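Local coordinates for trans-2-enoyl-CoA reductase (Treponema denticola ATCC 35405, PDB 4GGO), which catalyses the NADH-dependent reduction of the carbon-carbon double bond of trans-2-enoyl-CoA, turning crotonyl-CoA into butyryl-CoA for fatty acid synthesis, at residues 13-18 with 281-286; 342-345 with 349-352; 364-369 with 373-378. All coordinates share one frame; numbering follows the deposited sequence.

Contact 1 (13-18 with 281-286)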
ATOM      1  N   ASN A  13      19.331  10.151  -3.262  1.00 35.28           N
ATOM      2  CA  ASN A  13      18.301  10.579  -4.209  1.00 37.37           C
ATOM      3  C   ASN A  13      16.885  10.360  -3.673  1.00 35.59           C
ATOM      4  O   ASN A  13      16.013   9.860  -4.386  1.00 37.03           O
ATOM      5  CB  ASN A  13      18.478   9.879  -5.559  1.00 33.61           C
ATOM      6  CG  ASN A  13      19.807  10.204  -6.215  1.00 43.68           C
ATOM      7  OD1 ASN A  13      20.283  11.339  -6.151  1.00 39.11           O
ATOM      8  ND2 ASN A  13      20.416   9.208  -6.844  1.00 38.14           N
ATOM      9  N   ASN A  14      16.684  10.729  -2.409  1.00 39.52           N
ATOM     10  CA  ASN A  14      15.389  10.612  -1.732  1.00 41.48           C
ATOM     11  C   ASN A  14      14.894   9.177  -1.547  1.00 38.53           C
ATOM     12  O   ASN A  14      13.707   8.950  -1.310  1.00 39.22           O
ATOM     13  CB  ASN A  14      14.323  11.457  -2.439  1.00 38.19           C
ATOM     14  CG  ASN A  14      14.640  12.937  -2.408  1.00 43.90           C
ATOM     15  OD1 ASN A  14      14.978  13.489  -1.361  1.00 47.52           O
ATOM     16  ND2 ASN A  14      14.537  13.588  -3.562  1.00 44.65           N
ATOM     17  N   ILE A  15      15.806   8.215  -1.647  1.00 39.33           N
ATOM     18  CA  ILE A  15      15.458   6.807  -1.485  1.00 41.75           C
ATOM     19  C   ILE A  15      16.380   6.122  -0.483  1.00 43.75           C
ATOM     20  O   ILE A  15      17.603   6.239  -0.574  1.00 37.50           O
ATOM     21  CB  ILE A  15      15.531   6.050  -2.829  1.00 41.72           C
ATOM     22  CG1 ILE A  15      14.540   6.640  -3.833  1.00 44.97           C
ATOM     23  CG2 ILE A  15      15.261   4.565  -2.627  1.00 43.65           C
ATOM     24  CD1 ILE A  15      14.615   6.007  -5.206  1.00 45.04           C
ATOM     25  N   CYS A  16      15.794   5.413   0.477  1.00 37.78           N
ATOM     26  CA  CYS A  16      16.580   4.628   1.423  1.00 36.14           C
ATOM     27  C   CYS A  16      17.055   3.349   0.747  1.00 36.86           C
ATOM     28  O   CYS A  16      16.252   2.486   0.396  1.00 38.11           O
ATOM     29  CB  CYS A  16      15.762   4.296   2.672  1.00 33.03           C
ATOM     30  SG  CYS A  16      16.709   3.456   3.962  1.00 39.29           S
ATOM     31  N   LEU A  17      18.366   3.235   0.567  1.00 38.86           N
ATOM     32  CA  LEU A  17      18.936   2.145  -0.219  1.00 39.38           C
ATOM     33  C   LEU A  17      18.976   0.811   0.521  1.00 42.62           C
ATOM     34  O   LEU A  17      18.702  -0.234  -0.066  1.00 43.28           O
ATOM     35  CB  LEU A  17      20.339   2.515  -0.710  1.00 41.40           C
ATOM     36  CG  LEU A  17      20.429   3.781  -1.567  1.00 38.93           C
ATOM     37  CD1 LEU A  17      21.833   3.942  -2.158  1.00 48.47           C
ATOM     38  CD2 LEU A  17      19.359   3.784  -2.657  1.00 38.95           C
ATOM     39  N   ASN A  18      19.316   0.848   1.804  1.00 37.95           N
ATOM     40  CA  ASN A  18      19.458  -0.376   2.588  1.00 38.14           C
ATOM     41  C   ASN A  18      18.270  -0.661   3.506  1.00 41.23           C
ATOM     42  O   ASN A  18      17.258   0.038   3.467  1.00 34.04           O
ATOM     43  CB  ASN A  18      20.757  -0.342   3.395  1.00 37.19           C
ATOM     44  CG  ASN A  18      20.844   0.863   4.307  1.00 36.37           C
ATOM     45  OD1 ASN A  18      20.173   1.870   4.088  1.00 39.32           O
ATOM     46  ND2 ASN A  18      21.677   0.767   5.336  1.00 35.92           N
ATOM     47  N   VAL A 281       3.321   8.210   3.477  1.00 23.34           N
ATOM     48  CA  VAL A 281       4.654   8.349   2.911  1.00 33.60           C
ATOM     49  C   VAL A 281       4.973   7.149   2.033  1.00 35.25           C
ATOM     50  O   VAL A 281       4.964   6.009   2.498  1.00 29.60           O
ATOM     51  CB  VAL A 281       5.730   8.459   4.007  1.00 33.09           C
ATOM     52  CG1 VAL A 281       7.117   8.525   3.380  1.00 27.61           C
ATOM     53  CG2 VAL A 281       5.474   9.673   4.884  1.00 29.20           C
ATOM     54  N   THR A 282       5.242   7.405   0.758  1.00 29.89           N
ATOM     55  CA  THR A 282       5.646   6.343  -0.155  1.00 33.27           C
ATOM     56  C   THR A 282       7.004   6.655  -0.770  1.00 31.09           C
ATOM     57  O   THR A 282       7.568   7.725  -0.540  1.00 29.23           O
ATOM     58  CB  THR A 282       4.617   6.122  -1.283  1.00 33.29           C
ATOM     59  OG1 THR A 282       4.570   7.278  -2.129  1.00 36.08           O
ATOM     60  CG2 THR A 282       3.234   5.857  -0.704  1.00 29.99           C
ATOM     61  N   ARG A 283       7.518   5.714  -1.553  1.00 32.41           N
ATOM     62  CA  ARG A 283       8.810   5.870  -2.208  1.00 34.44           C
ATOM     63  C   ARG A 283       8.820   7.073  -3.151  1.00 36.44           C
ATOM     64  O   ARG A 283       9.852   7.715  -3.344  1.00 35.68           O
ATOM     65  CB  ARG A 283       9.159   4.595  -2.981  1.00 36.10           C
ATOM     66  CG  ARG A 283      10.531   4.601  -3.632  1.00 48.26           C
ATOM     67  CD  ARG A 283      10.704   3.393  -4.539  1.00 49.74           C
ATOM     68  NE  ARG A 283      12.022   3.353  -5.164  1.00 61.25           N
ATOM     69  CZ  ARG A 283      13.040   2.624  -4.717  1.00 70.01           C
ATOM     70  NH1 ARG A 283      12.891   1.868  -3.636  1.00 64.85           N
ATOM     71  NH2 ARG A 283      14.205   2.649  -5.350  1.00 60.39           N
ATOM     72  N   ALA A 284       7.660   7.385  -3.721  1.00 34.68           N
ATOM     73  CA  ALA A 284       7.559   8.433  -4.731  1.00 38.02           C
ATOM     74  C   ALA A 284       7.132   9.791  -4.173  1.00 33.28           C
ATOM     75  O   ALA A 284       7.091  10.777  -4.910  1.00 33.51           O
ATOM     76  CB  ALA A 284       6.612   7.997  -5.842  1.00 43.08           C
ATOM     77  N   SER A 285       6.821   9.841  -2.881  1.00 34.68           N
ATOM     78  CA  SER A 285       6.314  11.064  -2.254  1.00 32.21           C
ATOM     79  C   SER A 285       7.259  12.257  -2.394  1.00 28.25           C
ATOM     80  O   SER A 285       6.818  13.385  -2.605  1.00 30.42           O
ATOM     81  CB  SER A 285       6.011  10.824  -0.772  1.00 27.30           C
ATOM     82  OG  SER A 285       4.972   9.877  -0.607  1.00 31.27           O
ATOM     83  N   ALA A 286       8.558  11.996  -2.284  1.00 31.91           N
ATOM     84  CA  ALA A 286       9.560  13.059  -2.246  1.00 34.43           C
ATOM     85  C   ALA A 286       9.607  13.921  -3.509  1.00 31.57           C
ATOM     86  O   ALA A 286       9.850  15.125  -3.433  1.00 37.37           O
ATOM     87  CB  ALA A 286      10.932  12.475  -1.952  1.00 36.53           C
TER
HETATM   88  O   HOH W   1      11.469   7.586  -1.354  1.00 44.48           O
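The backbones of 13-18 and 281-286 come closest where Asn14 CA lies 6.3 Å from Ala286 CA and Ile15 CA lies 6.8 Å from Arg283 CA, and no direct hydrogen bond crosses between them. The segments meet through side chains and a shared water. Arg283 makes the longest reach: with CG anti to the backbone N (chi1 -176°) and the chain fully extended out to NE, its guanidinium is carried across to Ile15. There Ile15 CG2 sits over one face of the flat group, 3.3 Å above its plane and displaced toward the rim. The other branch of the isoleucine also takes part, Ile15 CD1 approaching Arg283 NH2 to 3.4 Å, so both methyls bear on the guanidinium in apolar packing. Asn14 and Ala286 meet beside this pair through aliphatic carbon, Asn14 CB to Ala286 CB at 3.6 Å.

Asn13 and Asn14 both have left-handed backbone angles and form the bend of a small antiparallel hairpin, strand 11-12 with strand 15-16. The opposing segment belongs to the loop that leaves strand 270-276 of the parallel Rossmann sheet and leads to helix 291-305. Its Val281 and Thr282 are, with Leu280, part of the NAD(+) site, and the hairpin meets the loop just beyond them, at Arg283 and Ala286.

Midway between the backbones, the water is 2.6 Å from both Asn14 O and Arg283 O, placed to donate to either carbonyl. The loop holds its own shape through a type I turn from Thr282 to Ser285, reinforced by a nearly straight bond (166°) from Thr282 N to Ser285 OG, 2.8 Å long.

Contact 2 (342-345 with 349-352)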
ATOM      1  N   ASP A 342     -12.019   8.703   4.238  1.00 19.65           N
ATOM      2  CA  ASP A 342     -13.127   9.541   4.685  1.00 21.37           C
ATOM      3  C   ASP A 342     -12.755  10.437   5.866  1.00 20.58           C
ATOM      4  O   ASP A 342     -13.269  11.545   5.993  1.00 26.24           O
ATOM      5  CB  ASP A 342     -14.364   8.690   5.001  1.00 19.98           C
ATOM      6  CG  ASP A 342     -14.061   7.536   5.940  1.00 19.89           C
ATOM      7  OD1 ASP A 342     -12.878   7.164   6.082  1.00 19.84           O
ATOM      8  OD2 ASP A 342     -15.015   6.991   6.533  1.00 19.05           O
ATOM      9  N   TRP A 343     -11.857   9.961   6.724  1.00 18.98           N
ATOM     10  CA  TRP A 343     -11.382  10.771   7.840  1.00 19.66           C
ATOM     11  C   TRP A 343     -10.412  11.846   7.352  1.00 26.06           C
ATOM     12  O   TRP A 343     -10.409  12.966   7.858  1.00 17.16           O
ATOM     13  CB  TRP A 343     -10.708   9.898   8.901  1.00 20.21           C
ATOM     14  CG  TRP A 343     -11.635   8.924   9.569  1.00 19.31           C
ATOM     15  CD1 TRP A 343     -12.978   8.788   9.361  1.00 25.03           C
ATOM     16  CD2 TRP A 343     -11.284   7.953  10.561  1.00 17.45           C
ATOM     17  NE1 TRP A 343     -13.484   7.790  10.160  1.00 21.62           N
ATOM     18  CE2 TRP A 343     -12.464   7.261  10.906  1.00 23.87           C
ATOM     19  CE3 TRP A 343     -10.087   7.602  11.194  1.00 16.65           C
ATOM     20  CZ2 TRP A 343     -12.479   6.238  11.853  1.00 18.17           C
ATOM     21  CZ3 TRP A 343     -10.105   6.584  12.132  1.00 18.16           C
ATOM     22  CH2 TRP A 343     -11.292   5.916  12.453  1.00 16.44           C
ATOM     23  N   GLU A 344      -9.587  11.496   6.368  1.00 17.05           N
ATOM     24  CA  GLU A 344      -8.645  12.448   5.790  1.00 17.39           C
ATOM     25  C   GLU A 344      -9.370  13.590   5.088  1.00 20.95           C
ATOM     26  O   GLU A 344      -9.007  14.756   5.241  1.00 21.17           O
ATOM     27  CB  GLU A 344      -7.701  11.755   4.800  1.00 19.65           C
ATOM     28  CG  GLU A 344      -6.910  12.731   3.930  1.00 18.44           C
ATOM     29  CD  GLU A 344      -5.894  12.042   3.038  1.00 22.51           C
ATOM     30  OE1 GLU A 344      -5.699  10.821   3.194  1.00 20.23           O
ATOM     31  OE2 GLU A 344      -5.283  12.724   2.186  1.00 20.89           O
ATOM     32  N   LEU A 345     -10.398  13.249   4.320  1.00 17.64           N
ATOM     33  CA  LEU A 345     -11.088  14.240   3.503  1.00 20.10           C
ATOM     34  C   LEU A 345     -12.285  14.871   4.205  1.00 23.69           C
ATOM     35  O   LEU A 345     -13.110  15.524   3.565  1.00 25.39           O
ATOM     36  CB  LEU A 345     -11.508  13.639   2.162  1.00 18.01           C
ATOM     37  CG  LEU A 345     -10.357  13.230   1.242  1.00 22.32           C
ATOM     38  CD1 LEU A 345     -10.891  12.668  -0.064  1.00 26.55           C
ATOM     39  CD2 LEU A 345      -9.429  14.412   0.985  1.00 23.56           C
ATOM     40  N   VAL A 349     -10.915  18.441   8.830  1.00 21.04           N
ATOM     41  CA  VAL A 349      -9.519  18.066   8.654  1.00 21.53           C
ATOM     42  C   VAL A 349      -8.866  18.884   7.541  1.00 20.19           C
ATOM     43  O   VAL A 349      -7.812  19.483   7.743  1.00 20.09           O
ATOM     44  CB  VAL A 349      -9.362  16.561   8.353  1.00 22.71           C
ATOM     45  CG1 VAL A 349      -7.926  16.246   7.931  1.00 21.41           C
ATOM     46  CG2 VAL A 349      -9.762  15.729   9.566  1.00 20.79           C
ATOM     47  N   GLN A 350      -9.505  18.915   6.374  1.00 21.10           N
ATOM     48  CA  GLN A 350      -8.946  19.589   5.204  1.00 17.25           C
ATOM     49  C   GLN A 350      -8.782  21.098   5.394  1.00 21.65           C
ATOM     50  O   GLN A 350      -7.826  21.691   4.899  1.00 21.75           O
ATOM     51  CB  GLN A 350      -9.791  19.298   3.960  1.00 22.15           C
ATOM     52  CG  GLN A 350      -9.646  17.874   3.438  1.00 20.89           C
ATOM     53  CD  GLN A 350      -8.219  17.543   3.043  1.00 25.89           C
ATOM     54  OE1 GLN A 350      -7.582  18.283   2.291  1.00 20.72           O
ATOM     55  NE2 GLN A 350      -7.703  16.432   3.558  1.00 21.80           N
ATOM     56  N   LYS A 351      -9.714  21.716   6.111  1.00 20.77           N
ATOM     57  CA  LYS A 351      -9.616  23.144   6.375  1.00 25.76           C
ATOM     58  C   LYS A 351      -8.476  23.448   7.342  1.00 24.04           C
ATOM     59  O   LYS A 351      -7.775  24.447   7.194  1.00 28.11           O
ATOM     60  CB  LYS A 351     -10.947  23.695   6.890  1.00 30.31           C
ATOM     61  CG  LYS A 351     -12.012  23.783   5.810  1.00 40.79           C
ATOM     62  CD  LYS A 351     -13.192  24.631   6.251  1.00 48.37           C
ATOM     63  CE  LYS A 351     -13.899  24.015   7.443  1.00 43.59           C
ATOM     64  NZ  LYS A 351     -15.153  24.747   7.768  1.00 62.97           N
ATOM     65  N   ALA A 352      -8.284  22.572   8.322  1.00 20.41           N
ATOM     66  CA  ALA A 352      -7.189  22.720   9.271  1.00 24.54           C
ATOM     67  C   ALA A 352      -5.838  22.517   8.583  1.00 27.98           C
ATOM     68  O   ALA A 352      -4.869  23.219   8.874  1.00 25.37           O
ATOM     69  CB  ALA A 352      -7.353  21.746  10.424  1.00 22.58           C
TER
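Val349, the first residue of the helical segment, straddles two successive carbonyls of the incoming loop. Its CG2 methyl rests 3.3 Å from Trp343 O, while the other branch, CG1, lies 3.3 Å from Glu344 O. The two branches thus pack on successive peptide oxygens beside the first turn of helix 347-359, and Leu298 of helix 291-305 packs against the same valine.

Gln350 follows and carries the polar half of the contact. Its chain folds at chi2 (-60°), turning the amide back toward the loop instead of letting it run outward. Gln350 NE2 then donates to Glu344 O at 2.7 Å, almost straight at 172°. The acceptor lies in the plane of the glutamine amide, whereas the donor stands well above the carbonyl plane, 47° out of it, so the N-H does not follow a lone pair. Apolar atoms crowd round the same nitrogen: Leu345 CD2 is 3.7 Å from Gln350 NE2, the two side chains running side by side in the same direction, and Glu344 CG is 3.8 Å from Gln350 NE2. NE2 also bonds to Tyr294 OH, and the two partners together should hold the amide in one orientation.

Farther along, Lys351 forms a salt bridge with Glu347 within the helix, and Ala352 touches Val301 of helix 291-305.

The Glu344 carboxylate belongs to a polar cluster shared with Gln350 through the Tyr294 hydroxyl: OE2 is hydrogen-bonded to the hydroxyls of Tyr294 and Tyr234, and OE1 accepts from Gly279 N. Tyr234 binds substrate, an arrangement consistent with Glu344 serving as a second-shell residue that positions Tyr234 at the substrate site of this Rossmann-fold reductase.

Contact 3 (364-369 with 373-378)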
ATOM      1  N   ASN A 364       9.503  27.387  11.385  1.00 34.83           N
ATOM      2  CA  ASN A 364       8.471  26.750  12.204  1.00 34.91           C
ATOM      3  C   ASN A 364       8.059  25.345  11.764  1.00 34.63           C
ATOM      4  O   ASN A 364       7.239  24.704  12.421  1.00 31.69           O
ATOM      5  CB  ASN A 364       7.232  27.654  12.311  1.00 31.74           C
ATOM      6  CG  ASN A 364       6.543  27.878  10.969  1.00 32.29           C
ATOM      7  OD1 ASN A 364       6.742  27.127  10.014  1.00 34.29           O
ATOM      8  ND2 ASN A 364       5.722  28.917  10.900  1.00 24.20           N
ATOM      9  N   ALA A 365       8.627  24.880  10.653  1.00 36.23           N
ATOM     10  CA  ALA A 365       8.219  23.618  10.032  1.00 33.16           C
ATOM     11  C   ALA A 365       8.220  22.431  10.994  1.00 32.87           C
ATOM     12  O   ALA A 365       7.246  21.681  11.069  1.00 31.85           O
ATOM     13  CB  ALA A 365       9.086  23.320   8.817  1.00 30.70           C
ATOM     14  N   GLU A 366       9.314  22.270  11.731  1.00 29.75           N
ATOM     15  CA  GLU A 366       9.448  21.172  12.682  1.00 32.87           C
ATOM     16  C   GLU A 366       8.410  21.277  13.798  1.00 34.65           C
ATOM     17  O   GLU A 366       7.970  20.266  14.348  1.00 31.29           O
ATOM     18  CB  GLU A 366      10.862  21.149  13.271  1.00 31.14           C
ATOM     19  CG  GLU A 366      11.134  19.992  14.222  1.00 31.29           C
ATOM     20  CD  GLU A 366      11.186  18.651  13.517  1.00 32.49           C
ATOM     21  OE1 GLU A 366      11.447  18.624  12.295  1.00 37.74           O
ATOM     22  OE2 GLU A 366      10.965  17.619  14.186  1.00 32.98           O
ATOM     23  N   SER A 367       8.014  22.505  14.117  1.00 32.74           N
ATOM     24  CA  SER A 367       7.054  22.752  15.188  1.00 38.61           C
ATOM     25  C   SER A 367       5.608  22.734  14.689  1.00 32.80           C
ATOM     26  O   SER A 367       4.718  22.217  15.363  1.00 37.18           O
ATOM     27  CB  SER A 367       7.353  24.089  15.871  1.00 34.70           C
ATOM     28  OG  SER A 367       6.429  24.349  16.912  1.00 51.01           O
ATOM     29  N   LEU A 368       5.383  23.300  13.506  1.00 31.32           N
ATOM     30  CA  LEU A 368       4.037  23.417  12.954  1.00 27.91           C
ATOM     31  C   LEU A 368       3.513  22.113  12.355  1.00 30.13           C
ATOM     32  O   LEU A 368       2.316  21.835  12.417  1.00 28.32           O
ATOM     33  CB  LEU A 368       3.984  24.524  11.898  1.00 24.10           C
ATOM     34  CG  LEU A 368       3.229  25.802  12.265  1.00 39.76           C
ATOM     35  CD1 LEU A 368       3.903  26.518  13.427  1.00 42.90           C
ATOM     36  CD2 LEU A 368       3.108  26.718  11.057  1.00 31.73           C
ATOM     37  N   THR A 369       4.405  21.324  11.766  1.00 28.48           N
ATOM     38  CA  THR A 369       4.005  20.072  11.130  1.00 24.61           C
ATOM     39  C   THR A 369       4.673  18.869  11.781  1.00 24.70           C
ATOM     40  O   THR A 369       5.604  19.015  12.575  1.00 28.20           O
ATOM     41  CB  THR A 369       4.330  20.064   9.624  1.00 25.69           C
ATOM     42  OG1 THR A 369       5.750  20.054   9.435  1.00 28.31           O
ATOM     43  CG2 THR A 369       3.736  21.287   8.942  1.00 25.23           C
ATOM     44  N   GLY A 373       7.035  12.637  12.572  1.00 30.24           N
ATOM     45  CA  GLY A 373       6.221  11.512  12.154  1.00 26.10           C
ATOM     46  C   GLY A 373       6.536  11.086  10.731  1.00 25.85           C
ATOM     47  O   GLY A 373       6.521   9.898  10.412  1.00 28.48           O
ATOM     48  N   TYR A 374       6.825  12.063   9.877  1.00 23.37           N
ATOM     49  CA  TYR A 374       7.165  11.789   8.485  1.00 28.38           C
ATOM     50  C   TYR A 374       8.481  11.025   8.400  1.00 25.57           C
ATOM     51  O   TYR A 374       8.588  10.041   7.667  1.00 24.92           O
ATOM     52  CB  TYR A 374       7.260  13.091   7.688  1.00 24.69           C
ATOM     53  CG  TYR A 374       7.220  12.910   6.184  1.00 26.29           C
ATOM     54  CD1 TYR A 374       8.317  12.409   5.493  1.00 23.88           C
ATOM     55  CD2 TYR A 374       6.090  13.253   5.454  1.00 25.81           C
ATOM     56  CE1 TYR A 374       8.287  12.245   4.123  1.00 27.94           C
ATOM     57  CE2 TYR A 374       6.050  13.094   4.080  1.00 27.36           C
ATOM     58  CZ  TYR A 374       7.153  12.590   3.420  1.00 26.86           C
ATOM     59  OH  TYR A 374       7.123  12.429   2.054  1.00 26.96           O
ATOM     60  N   ARG A 375       9.483  11.488   9.145  1.00 27.76           N
ATOM     61  CA  ARG A 375      10.787  10.830   9.167  1.00 26.95           C
ATOM     62  C   ARG A 375      10.662   9.390   9.646  1.00 28.49           C
ATOM     63  O   ARG A 375      11.305   8.489   9.108  1.00 27.93           O
ATOM     64  CB  ARG A 375      11.770  11.589  10.064  1.00 29.21           C
ATOM     65  CG  ARG A 375      12.218  12.934   9.514  1.00 35.58           C
ATOM     66  CD  ARG A 375      13.368  13.506  10.332  1.00 27.37           C
ATOM     67  NE  ARG A 375      12.996  13.749  11.722  1.00 34.40           N
ATOM     68  CZ  ARG A 375      12.518  14.903  12.176  1.00 30.70           C
ATOM     69  NH1 ARG A 375      12.349  15.924  11.346  1.00 36.65           N
ATOM     70  NH2 ARG A 375      12.208  15.036  13.457  1.00 33.16           N
ATOM     71  N   HIS A 376       9.826   9.180  10.658  1.00 22.78           N
ATOM     72  CA  HIS A 376       9.620   7.847  11.210  1.00 25.36           C
ATOM     73  C   HIS A 376       9.005   6.899  10.186  1.00 21.65           C
ATOM     74  O   HIS A 376       9.488   5.786  10.002  1.00 24.65           O
ATOM     75  CB  HIS A 376       8.739   7.902  12.459  1.00 24.12           C
ATOM     76  CG  HIS A 376       8.427   6.555  13.032  1.00 28.29           C
ATOM     77  ND1 HIS A 376       9.371   5.782  13.673  1.00 30.55           N
ATOM     78  CD2 HIS A 376       7.280   5.835  13.043  1.00 27.67           C
ATOM     79  CE1 HIS A 376       8.818   4.649  14.063  1.00 32.75           C
ATOM     80  NE2 HIS A 376       7.550   4.654  13.693  1.00 33.10           N
ATOM     81  N   ASP A 377       7.941   7.345   9.525  1.00 23.44           N
ATOM     82  CA  ASP A 377       7.263   6.518   8.530  1.00 26.28           C
ATOM     83  C   ASP A 377       8.178   6.178   7.359  1.00 28.48           C
ATOM     84  O   ASP A 377       8.173   5.052   6.861  1.00 24.30           O
ATOM     85  CB  ASP A 377       5.990   7.199   8.027  1.00 22.71           C
ATOM     86  CG  ASP A 377       4.888   7.214   9.067  1.00 30.28           C
ATOM     87  OD1 ASP A 377       5.021   6.496  10.082  1.00 35.15           O
ATOM     88  OD2 ASP A 377       3.887   7.933   8.868  1.00 34.36           O
ATOM     89  N   PHE A 378       8.964   7.158   6.926  1.00 25.30           N
ATOM     90  CA  PHE A 378       9.922   6.954   5.846  1.00 29.77           C
ATOM     91  C   PHE A 378      10.984   5.931   6.239  1.00 22.15           C
ATOM     92  O   PHE A 378      11.359   5.072   5.440  1.00 27.61           O
ATOM     93  CB  PHE A 378      10.586   8.283   5.470  1.00 26.93           C
ATOM     94  CG  PHE A 378      11.621   8.161   4.388  1.00 30.46           C
ATOM     95  CD1 PHE A 378      11.248   8.124   3.054  1.00 31.24           C
ATOM     96  CD2 PHE A 378      12.969   8.088   4.704  1.00 32.08           C
ATOM     97  CE1 PHE A 378      12.198   8.014   2.055  1.00 39.16           C
ATOM     98  CE2 PHE A 378      13.924   7.978   3.709  1.00 34.31           C
ATOM     99  CZ  PHE A 378      13.538   7.941   2.384  1.00 31.48           C
TER
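Glu366 and Arg375 face each other because each chain bends once on its way across: the glutamate turns at chi2 (69°) and the arginine at chi3 (-62°), so that two side chains crossing at about a right angle still bring their flat ends together. The planes of carboxylate and guanidinium end up only 22° apart. Contact is end-on and two-pronged, with Arg375 NH1 donating to Glu366 OE1 at 3.0 Å and Arg375 NH2 donating to Glu366 OE2 at 3.0 Å. Both bonds are nearly straight, both oxygens are met on the syn side, and both lie close to the guanidinium plane. Paired in this way, the two groups restrain each other's rotation.

The salt bridge lies at the surface, and its arginine has a further partner: NH1 also bonds to Pro180 O, while the side chain touches Phe181. The strand-bounded loop holding those residues is thereby tied to helix 371-380.

At the C-terminal end of the short helix 365-368, Ala365 O accepts two bonds from one residue. Thr369 N donates to Ala365 O at 2.9 Å, and Thr369 OG1 reaches Ala365 O at 2.7 Å from the opposite face of the carbonyl plane. Thr369, the first residue to leave helical angles, packs against Ala296 and Ser297 of helix 291-305.

What results is a bidentate Glu-Arg salt bridge spanning the break between two consecutive helices, 365-368 and 371-380, on the surface of the C-terminal part of the enzyme.

How the contacts relate
From the N terminus, the turn and second strand of the hairpin at 13-18 are followed by 262 residues, among them six strands of the Rossmann sheet, before 281-286 closes contact 1. Contact 2 then opens and shuts within a few residues, where the loop after strand 338-339 enters helix 347-359. Contact 3 does the same one step later, between helices 365-368 and 371-380. The three follow in series; none nests inside or crosses another. Contacts 1 and 3 touch: Tyr374 packs on Val281 and Ser285, and Phe378 comes up to the backbone of Asn14 and Cys16, so helix 371-380 joins hairpin and cofactor loop. Contact 2 stands apart, its nearest atoms about 8 Å from contact 3.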